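Glutathione S-transferase domain (Xanthobacter autotrophicus, PDB 4HZ2) binds glutathione and is probably a transferase of the glutathione S-transferase family. Local coordinates at residues P176-R189 against W206-P220. Sequence-based numbering, arbitrary orientation. Where two conformers were deposited one is given.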
ATOM      1  N   PRO B 176     -13.618   3.907 -16.054  1.00 18.51           N
ATOM      2  CA  PRO B 176     -13.458   3.577 -14.626  1.00 17.70           C
ATOM      3  C   PRO B 176     -12.765   2.224 -14.402  1.00 17.56           C
ATOM      4  O   PRO B 176     -12.967   1.269 -15.185  1.00 18.09           O
ATOM      5  CB  PRO B 176     -14.910   3.490 -14.113  1.00 21.90           C
ATOM      6  CG  PRO B 176     -15.745   3.266 -15.330  1.00 22.83           C
ATOM      7  CD  PRO B 176     -15.024   3.877 -16.505  1.00 19.17           C
ATOM      8  N   THR B 177     -11.986   2.145 -13.326  1.00 15.02           N
ATOM      9  CA  THR B 177     -11.275   0.919 -12.967  1.00 16.47           C
ATOM     10  C   THR B 177     -11.294   0.798 -11.456  1.00 14.75           C
ATOM     11  O   THR B 177     -11.811   1.694 -10.757  1.00 16.55           O
ATOM     12  CB  THR B 177      -9.793   0.929 -13.437  1.00 19.15           C
ATOM     13  OG1 THR B 177      -9.112   2.023 -12.797  1.00 17.45           O
ATOM     14  CG2 THR B 177      -9.669   1.033 -14.981  1.00 18.42           C
ATOM     15  N   ILE B 178     -10.701  -0.277 -10.917  1.00 15.02           N
ATOM     16  CA  ILE B 178     -10.585  -0.376  -9.455  1.00 13.46           C
ATOM     17  C   ILE B 178      -9.716   0.736  -8.854  1.00 12.98           C
ATOM     18  O   ILE B 178      -9.771   0.967  -7.641  1.00 15.88           O
ATOM     19  CB  ILE B 178     -10.049  -1.745  -8.990  1.00 14.63           C
ATOM     20  CG1 ILE B 178      -8.679  -2.053  -9.589  1.00 14.53           C
ATOM     21  CG2 ILE B 178     -11.064  -2.837  -9.317  1.00 16.59           C
ATOM     22  CD1 ILE B 178      -7.990  -3.251  -8.932  1.00 14.43           C
ATOM     23  N   ALA B 179      -8.905   1.417  -9.667  1.00 13.57           N
ATOM     24  CA  ALA B 179      -8.202   2.580  -9.108  1.00 14.19           C
ATOM     25  C   ALA B 179      -9.221   3.632  -8.650  1.00 15.78           C
ATOM     26  O   ALA B 179      -9.100   4.177  -7.541  1.00 15.97           O
ATOM     27  CB  ALA B 179      -7.242   3.155 -10.122  1.00 15.86           C
ATOM     28  N   ASP B 180     -10.240   3.912  -9.480  1.00 15.23           N
ATOM     29  CA  ASP B 180     -11.275   4.861  -9.056  1.00 14.30           C
ATOM     30  C   ASP B 180     -11.992   4.356  -7.807  1.00 12.69           C
ATOM     31  O   ASP B 180     -12.263   5.117  -6.884  1.00 15.73           O
ATOM     32  CB  ASP B 180     -12.275   5.181 -10.168  1.00 15.46           C
ATOM     33  CG  ASP B 180     -11.594   5.628 -11.437  1.00 14.12           C
ATOM     34  OD1 ASP B 180     -11.177   6.821 -11.550  1.00 16.94           O
ATOM     35  OD2 ASP B 180     -11.385   4.778 -12.320  1.00 17.59           O
ATOM     36  N   LEU B 181     -12.350   3.066  -7.781  1.00 15.83           N
ATOM     37  CA  LEU B 181     -13.029   2.516  -6.603  1.00 16.02           C
ATOM     38  C   LEU B 181     -12.176   2.682  -5.329  1.00 15.37           C
ATOM     39  O   LEU B 181     -12.694   3.117  -4.296  1.00 14.80           O
ATOM     40  CB  LEU B 181     -13.386   1.029  -6.801  1.00 16.08           C
ATOM     41  CG  LEU B 181     -14.340   0.661  -7.944  1.00 16.15           C
ATOM     42  CD1 LEU B 181     -14.681  -0.839  -7.952  1.00 17.98           C
ATOM     43  CD2 LEU B 181     -15.618   1.500  -7.851  1.00 19.53           C
ATOM     44  N   ALA B 182     -10.880   2.348  -5.420  1.00 13.93           N
ATOM     45  CA  ALA B 182     -10.016   2.384  -4.255  1.00 13.81           C
ATOM     46  C   ALA B 182      -9.940   3.788  -3.650  1.00 12.06           C
ATOM     47  O   ALA B 182      -9.949   3.930  -2.431  1.00 15.80           O
ATOM     48  CB  ALA B 182      -8.610   1.863  -4.549  1.00 15.14           C
ATOM     49  N   LEU B 183      -9.856   4.817  -4.499  1.00 13.80           N
ATOM     50  CA  LEU B 183      -9.743   6.198  -3.994  0.50 14.59           C
ATOM     51  C   LEU B 183     -11.112   6.817  -3.696  1.00 14.75           C
ATOM     52  O   LEU B 183     -11.212   7.767  -2.897  1.00 16.12           O
ATOM     53  CB  LEU B 183      -8.895   7.069  -4.933  0.50 16.07           C
ATOM     54  CG  LEU B 183      -7.389   6.763  -4.738  0.50 13.50           C
ATOM     55  CD1 LEU B 183      -6.567   6.963  -6.000  0.50 18.51           C
ATOM     56  CD2 LEU B 183      -6.785   7.516  -3.556  0.50  8.43           C
ATOM     57  N   PHE B 184     -12.167   6.268  -4.299  1.00 15.46           N
ATOM     58  CA  PHE B 184     -13.515   6.752  -4.028  1.00 15.21           C
ATOM     59  C   PHE B 184     -13.953   6.366  -2.612  1.00 14.10           C
ATOM     60  O   PHE B 184     -14.664   7.124  -1.937  1.00 15.86           O
ATOM     61  CB  PHE B 184     -14.484   6.216  -5.069  1.00 17.69           C
ATOM     62  CG  PHE B 184     -15.908   6.668  -4.895  1.00 15.46           C
ATOM     63  CD1 PHE B 184     -16.370   7.808  -5.550  1.00 17.46           C
ATOM     64  CD2 PHE B 184     -16.814   5.929  -4.097  1.00 13.78           C
ATOM     65  CE1 PHE B 184     -17.693   8.194  -5.442  1.00 18.25           C
ATOM     66  CE2 PHE B 184     -18.137   6.323  -3.989  1.00 15.23           C
ATOM     67  CZ  PHE B 184     -18.570   7.466  -4.651  1.00 15.50           C
ATOM     68  N   ALA B 185     -13.505   5.187  -2.161  1.00 14.23           N
ATOM     69  CA  ALA B 185     -13.954   4.594  -0.899  1.00 16.58           C
ATOM     70  C   ALA B 185     -14.003   5.622   0.232  1.00 15.69           C
ATOM     71  O   ALA B 185     -15.029   5.775   0.886  1.00 16.76           O
ATOM     72  CB  ALA B 185     -13.048   3.409  -0.531  1.00 17.42           C
ATOM     73  N   TYR B 186     -12.885   6.302   0.492  1.00 17.94           N
ATOM     74  CA  TYR B 186     -12.882   7.349   1.517  1.00 15.95           C
ATOM     75  C   TYR B 186     -13.090   8.755   0.976  1.00 14.45           C
ATOM     76  O   TYR B 186     -13.620   9.612   1.685  1.00 17.44           O
ATOM     77  CB  TYR B 186     -11.596   7.287   2.356  1.00 16.45           C
ATOM     78  CG  TYR B 186     -11.585   6.067   3.246  1.00 15.94           C
ATOM     79  CD1 TYR B 186     -12.314   6.036   4.435  1.00 17.64           C
ATOM     80  CD2 TYR B 186     -10.859   4.945   2.887  1.00 15.72           C
ATOM     81  CE1 TYR B 186     -12.289   4.927   5.271  1.00 18.13           C
ATOM     82  CE2 TYR B 186     -10.840   3.828   3.703  1.00 17.04           C
ATOM     83  CZ  TYR B 186     -11.564   3.828   4.884  1.00 18.26           C
ATOM     84  OH  TYR B 186     -11.546   2.711   5.695  1.00 19.82           O
ATOM     85  N   THR B 187     -12.679   9.004  -0.270  1.00 16.38           N
ATOM     86  CA  THR B 187     -12.763  10.382  -0.784  1.00 14.60           C
ATOM     87  C   THR B 187     -14.211  10.832  -0.844  1.00 14.11           C
ATOM     88  O   THR B 187     -14.504  12.024  -0.596  1.00 17.12           O
ATOM     89  CB  THR B 187     -12.067  10.559  -2.153  1.00 16.55           C
ATOM     90  OG1 THR B 187     -10.712  10.097  -2.055  1.00 17.56           O
ATOM     91  CG2 THR B 187     -12.023  12.038  -2.560  1.00 17.11           C
ATOM     92  N   HIS B 188     -15.135   9.928  -1.171  1.00 17.28           N
ATOM     93  CA  HIS B 188     -16.552  10.356  -1.276  1.00 16.60           C
ATOM     94  C   HIS B 188     -17.122  10.817   0.061  1.00 18.77           C
ATOM     95  O   HIS B 188     -18.107  11.545   0.098  1.00 20.17           O
ATOM     96  CB  HIS B 188     -17.466   9.334  -1.986  1.00 18.51           C
ATOM     97  CG  HIS B 188     -17.999   8.224  -1.121  1.00 17.91           C
ATOM     98  ND1 HIS B 188     -17.223   7.149  -0.717  1.00 16.30           N
ATOM     99  CD2 HIS B 188     -19.259   7.972  -0.672  1.00 20.63           C
ATOM    100  CE1 HIS B 188     -17.983   6.293  -0.041  1.00 18.14           C
ATOM    101  NE2 HIS B 188     -19.219   6.774   0.012  1.00 16.92           N
ATOM    102  N   ARG B 189     -16.464  10.425   1.153  1.00 17.62           N
ATOM    103  CA  ARG B 189     -16.902  10.809   2.482  1.00 19.57           C
ATOM    104  C   ARG B 189     -15.887  11.780   3.116  1.00 19.36           C
ATOM    105  O   ARG B 189     -15.793  11.889   4.336  1.00 20.05           O
ATOM    106  CB  ARG B 189     -17.099   9.562   3.361  1.00 20.57           C
ATOM    107  CG  ARG B 189     -18.122   8.553   2.806  1.00 23.58           C
ATOM    108  CD  ARG B 189     -19.482   9.154   2.498  1.00 26.41           C
ATOM    109  NE  ARG B 189     -20.009   9.819   3.682  1.00 20.54           N
ATOM    110  CZ  ARG B 189     -20.579  11.026   3.707  1.00 29.13           C
ATOM    111  NH1 ARG B 189     -20.781  11.719   2.593  1.00 28.61           N
ATOM    112  NH2 ARG B 189     -20.987  11.538   4.865  1.00 27.29           N
ATOM    113  N   TRP B 206     -15.191  14.257 -10.131  1.00 18.11           N
ATOM    114  CA  TRP B 206     -14.884  12.839 -10.302  1.00 18.22           C
ATOM    115  C   TRP B 206     -15.710  12.027  -9.297  1.00 18.67           C
ATOM    116  O   TRP B 206     -16.297  10.988  -9.663  1.00 17.51           O
ATOM    117  CB  TRP B 206     -13.375  12.608 -10.121  1.00 17.60           C
ATOM    118  CG  TRP B 206     -12.973  11.218  -9.866  1.00 16.28           C
ATOM    119  CD1 TRP B 206     -12.732  10.247 -10.798  1.00 14.88           C
ATOM    120  CD2 TRP B 206     -12.686  10.650  -8.586  1.00 16.80           C
ATOM    121  NE1 TRP B 206     -12.345   9.066 -10.155  1.00 14.56           N
ATOM    122  CE2 TRP B 206     -12.305   9.294  -8.798  1.00 16.07           C
ATOM    123  CE3 TRP B 206     -12.735  11.144  -7.275  1.00 18.53           C
ATOM    124  CZ2 TRP B 206     -11.963   8.429  -7.731  1.00 15.75           C
ATOM    125  CZ3 TRP B 206     -12.393  10.287  -6.206  1.00 18.38           C
ATOM    126  CH2 TRP B 206     -12.011   8.941  -6.442  1.00 16.75           C
ATOM    127  N   VAL B 207     -15.802  12.500  -8.050  1.00 16.66           N
ATOM    128  CA  VAL B 207     -16.657  11.830  -7.073  1.00 17.90           C
ATOM    129  C   VAL B 207     -18.085  11.678  -7.635  1.00 17.69           C
ATOM    130  O   VAL B 207     -18.662  10.581  -7.601  1.00 18.81           O
ATOM    131  CB  VAL B 207     -16.689  12.536  -5.698  1.00 16.86           C
ATOM    132  CG1 VAL B 207     -17.853  11.998  -4.846  1.00 19.42           C
ATOM    133  CG2 VAL B 207     -15.338  12.404  -4.984  1.00 19.12           C
ATOM    134  N   ASP B 208     -18.629  12.743  -8.225  1.00 18.11           N
ATOM    135  CA  ASP B 208     -19.991  12.669  -8.770  1.00 20.16           C
ATOM    136  C   ASP B 208     -20.098  11.685  -9.939  1.00 19.53           C
ATOM    137  O   ASP B 208     -21.102  10.968 -10.079  1.00 23.97           O
ATOM    138  CB  ASP B 208     -20.509  14.049  -9.180  1.00 24.49           C
ATOM    139  CG  ASP B 208     -20.690  14.985  -7.984  1.00 29.46           C
ATOM    140  OD1 ASP B 208     -20.867  14.497  -6.848  1.00 33.98           O
ATOM    141  OD2 ASP B 208     -20.653  16.224  -8.176  1.00 30.96           O
ATOM    142  N   ARG B 209     -19.075  11.667 -10.790  1.00 22.30           N
ATOM    143  CA  ARG B 209     -19.005  10.786 -11.964  1.00 21.80           C
ATOM    144  C   ARG B 209     -18.984   9.335 -11.518  1.00 23.32           C
ATOM    145  O   ARG B 209     -19.700   8.481 -12.064  1.00 22.58           O
ATOM    146  CB  ARG B 209     -17.711  11.143 -12.735  1.00 27.52           C
ATOM    147  CG  ARG B 209     -17.435  10.506 -14.067  1.00 48.77           C
ATOM    148  CD  ARG B 209     -16.128  11.097 -14.601  1.00 29.13           C
ATOM    149  NE  ARG B 209     -16.235  12.546 -14.770  1.00 22.84           N
ATOM    150  CZ  ARG B 209     -15.386  13.456 -14.294  1.00 20.38           C
ATOM    151  NH1 ARG B 209     -14.283  13.117 -13.628  1.00 20.63           N
ATOM    152  NH2 ARG B 209     -15.633  14.742 -14.520  1.00 27.15           N
ATOM    153  N   VAL B 210     -18.169   9.044 -10.510  1.00 18.22           N
ATOM    154  CA  VAL B 210     -18.090   7.665 -10.021  1.00 18.05           C
ATOM    155  C   VAL B 210     -19.417   7.290  -9.361  1.00 17.60           C
ATOM    156  O   VAL B 210     -19.956   6.196  -9.610  1.00 17.46           O
ATOM    157  CB  VAL B 210     -16.904   7.444  -9.046  1.00 15.84           C
ATOM    158  CG1 VAL B 210     -17.003   6.063  -8.406  1.00 17.07           C
ATOM    159  CG2 VAL B 210     -15.576   7.614  -9.778  1.00 18.38           C
ATOM    160  N   ALA B 211     -19.986   8.196  -8.580  1.00 20.79           N
ATOM    161  CA  ALA B 211     -21.244   7.901  -7.868  1.00 20.58           C
ATOM    162  C   ALA B 211     -22.394   7.614  -8.835  1.00 19.43           C
ATOM    163  O   ALA B 211     -23.351   6.912  -8.487  1.00 23.95           O
ATOM    164  CB  ALA B 211     -21.617   9.042  -6.920  1.00 22.09           C
ATOM    165  N   ALA B 212     -22.316   8.174 -10.043  1.00 23.74           N
ATOM    166  CA  ALA B 212     -23.380   7.999 -11.029  1.00 24.99           C
ATOM    167  C   ALA B 212     -23.257   6.691 -11.816  1.00 23.30           C
ATOM    168  O   ALA B 212     -24.183   6.318 -12.559  1.00 27.50           O
ATOM    169  CB  ALA B 212     -23.420   9.184 -11.981  1.00 25.24           C
ATOM    170  N   LEU B 213     -22.137   5.983 -11.668  1.00 21.30           N
ATOM    171  CA  LEU B 213     -21.967   4.708 -12.392  1.00 21.04           C
ATOM    172  C   LEU B 213     -22.989   3.670 -11.930  1.00 22.10           C
ATOM    173  O   LEU B 213     -23.291   3.592 -10.739  1.00 23.19           O
ATOM    174  CB  LEU B 213     -20.548   4.157 -12.205  1.00 19.81           C
ATOM    175  CG  LEU B 213     -19.435   4.960 -12.889  1.00 19.04           C
ATOM    176  CD1 LEU B 213     -18.084   4.427 -12.430  1.00 19.90           C
ATOM    177  CD2 LEU B 213     -19.562   4.834 -14.400  1.00 22.71           C
ATOM    178  N   PRO B 214     -23.503   2.844 -12.865  1.00 24.73           N
ATOM    179  CA  PRO B 214     -24.420   1.786 -12.461  1.00 24.41           C
ATOM    180  C   PRO B 214     -23.806   0.853 -11.412  1.00 20.81           C
ATOM    181  O   PRO B 214     -22.644   0.450 -11.525  1.00 24.92           O
ATOM    182  CB  PRO B 214     -24.684   1.016 -13.773  1.00 27.42           C
ATOM    183  CG  PRO B 214     -24.365   1.977 -14.863  1.00 34.90           C
ATOM    184  CD  PRO B 214     -23.278   2.866 -14.318  1.00 26.95           C
ATOM    185  N   GLY B 215     -24.567   0.548 -10.365  1.00 20.95           N
ATOM    186  CA  GLY B 215     -24.097  -0.400  -9.355  1.00 23.45           C
ATOM    187  C   GLY B 215     -23.292   0.173  -8.201  1.00 19.20           C
ATOM    188  O   GLY B 215     -23.010  -0.554  -7.244  1.00 20.98           O
ATOM    189  N   ILE B 216     -22.931   1.463  -8.261  1.00 21.01           N
ATOM    190  CA  ILE B 216     -22.160   2.085  -7.190  1.00 20.89           C
ATOM    191  C   ILE B 216     -23.095   2.613  -6.102  1.00 20.12           C
ATOM    192  O   ILE B 216     -24.080   3.313  -6.392  1.00 22.38           O
ATOM    193  CB  ILE B 216     -21.265   3.251  -7.723  1.00 18.16           C
ATOM    194  CG1 ILE B 216     -20.289   2.730  -8.778  1.00 19.71           C
ATOM    195  CG2 ILE B 216     -20.526   3.938  -6.591  1.00 19.63           C
ATOM    196  CD1 ILE B 216     -19.265   1.747  -8.268  1.00 23.59           C
ATOM    197  N   ASN B 217     -22.773   2.262  -4.856  1.00 19.97           N
ATOM    198  CA  ASN B 217     -23.512   2.694  -3.681  1.00 22.82           C
ATOM    199  C   ASN B 217     -22.617   3.502  -2.748  1.00 20.58           C
ATOM    200  O   ASN B 217     -21.435   3.210  -2.611  1.00 23.86           O
ATOM    201  CB  ASN B 217     -24.015   1.463  -2.926  1.00 25.78           C
ATOM    202  CG  ASN B 217     -24.547   0.403  -3.870  1.00 36.06           C
ATOM    203  OD1 ASN B 217     -25.587   0.629  -4.514  1.00 32.72           O
ATOM    204  ND2 ASN B 217     -23.842  -0.754  -3.980  1.00 33.65           N
ATOM    205  N   LEU B 218     -23.199   4.501  -2.100  1.00 19.48           N
ATOM    206  CA  LEU B 218     -22.476   5.344  -1.163  1.00 19.75           C
ATOM    207  C   LEU B 218     -22.518   4.798   0.253  1.00 22.13           C
ATOM    208  O   LEU B 218     -23.457   4.071   0.625  1.00 20.80           O
ATOM    209  CB  LEU B 218     -23.070   6.752  -1.167  1.00 19.68           C
ATOM    210  CG  LEU B 218     -23.325   7.389  -2.538  1.00 21.56           C
ATOM    211  CD1 LEU B 218     -23.940   8.783  -2.413  1.00 28.01           C
ATOM    212  CD2 LEU B 218     -22.006   7.463  -3.319  1.00 29.52           C
ATOM    213  N   ILE B 219     -21.495   5.129   1.039  1.00 17.34           N
ATOM    214  CA  ILE B 219     -21.562   4.904   2.481  1.00 20.12           C
ATOM    215  C   ILE B 219     -22.444   6.010   3.078  1.00 16.20           C
ATOM    216  O   ILE B 219     -22.164   7.217   2.908  1.00 18.85           O
ATOM    217  CB  ILE B 219     -20.150   4.920   3.141  1.00 19.62           C
ATOM    218  CG1 ILE B 219     -19.231   3.894   2.468  1.00 18.91           C
ATOM    219  CG2 ILE B 219     -20.261   4.668   4.654  1.00 19.86           C
ATOM    220  CD1 ILE B 219     -17.778   3.971   2.948  1.00 18.99           C
ATOM    221  N   PRO B 220     -23.520   5.619   3.785  1.00 16.43           N
ATOM    222  CA  PRO B 220     -24.336   6.676   4.422  1.00 17.78           C
ATOM    223  C   PRO B 220     -23.510   7.446   5.472  1.00 20.30           C
ATOM    224  O   PRO B 220     -22.479   6.937   5.950  1.00 18.69           O
ATOM    225  CB  PRO B 220     -25.485   5.892   5.074  1.00 19.12           C
ATOM    226  CG  PRO B 220     -25.499   4.536   4.373  1.00 22.62           C
ATOM    227  CD  PRO B 220     -24.043   4.268   4.065  1.00 18.12           C
TER
HETATM  228  O   HOH W   1     -19.916   7.949   5.902  1.00 19.21           O
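Trp206 and Phe184 interlock as mutual knobs between helix 178-187 and the end of helix 201-211, whose short segments cross at -112°. The indole edge points into the first helix: CH2 lies 3.4 Å from Phe184 N and also meets Leu183 CB at 3.9 Å, and NE1 donates to Asp180 OD1 at 2.9 Å, nearly in the ring plane and on the anti side of the carboxylate. Phe184, its side chain turned away from its own backbone N (chi1 -179°), presents one ring face to Val210, whose CG1 stands 3.8 Å from the centroid in a CH-pi contact, while His188 CB covers the opposite face and Leu218 CD2 meets the edge. A leucine here in place of Trp206 would probably open a gap against Leu183 and Phe184 and deprive Asp180 OD1 of its indole donor.

The His188 ring is fixed through both nitrogens: ND1 donates to Phe184 O (2.8 Å), and NE2 accepts from Ile219 N at 3.0 Å, tying the segment that follows helix 201-211 to the C-terminal end of helix 178-187. Asp180 itself is positioned by a capping box with Thr177, its OD2 receiving Thr177 N, and by Leu171 N, which also bonds OD1. This N-terminal capping box is a recurrent feature of the glutathione S-transferase C-terminal domain. Helix 178-187 thus lies at the centre of the helical domain, flanked by helices 107-137 and 88-96, with Ala185 and Ile219 packing on Trp35 of helix 32-43 and Tyr186 reaching the bound glutathione.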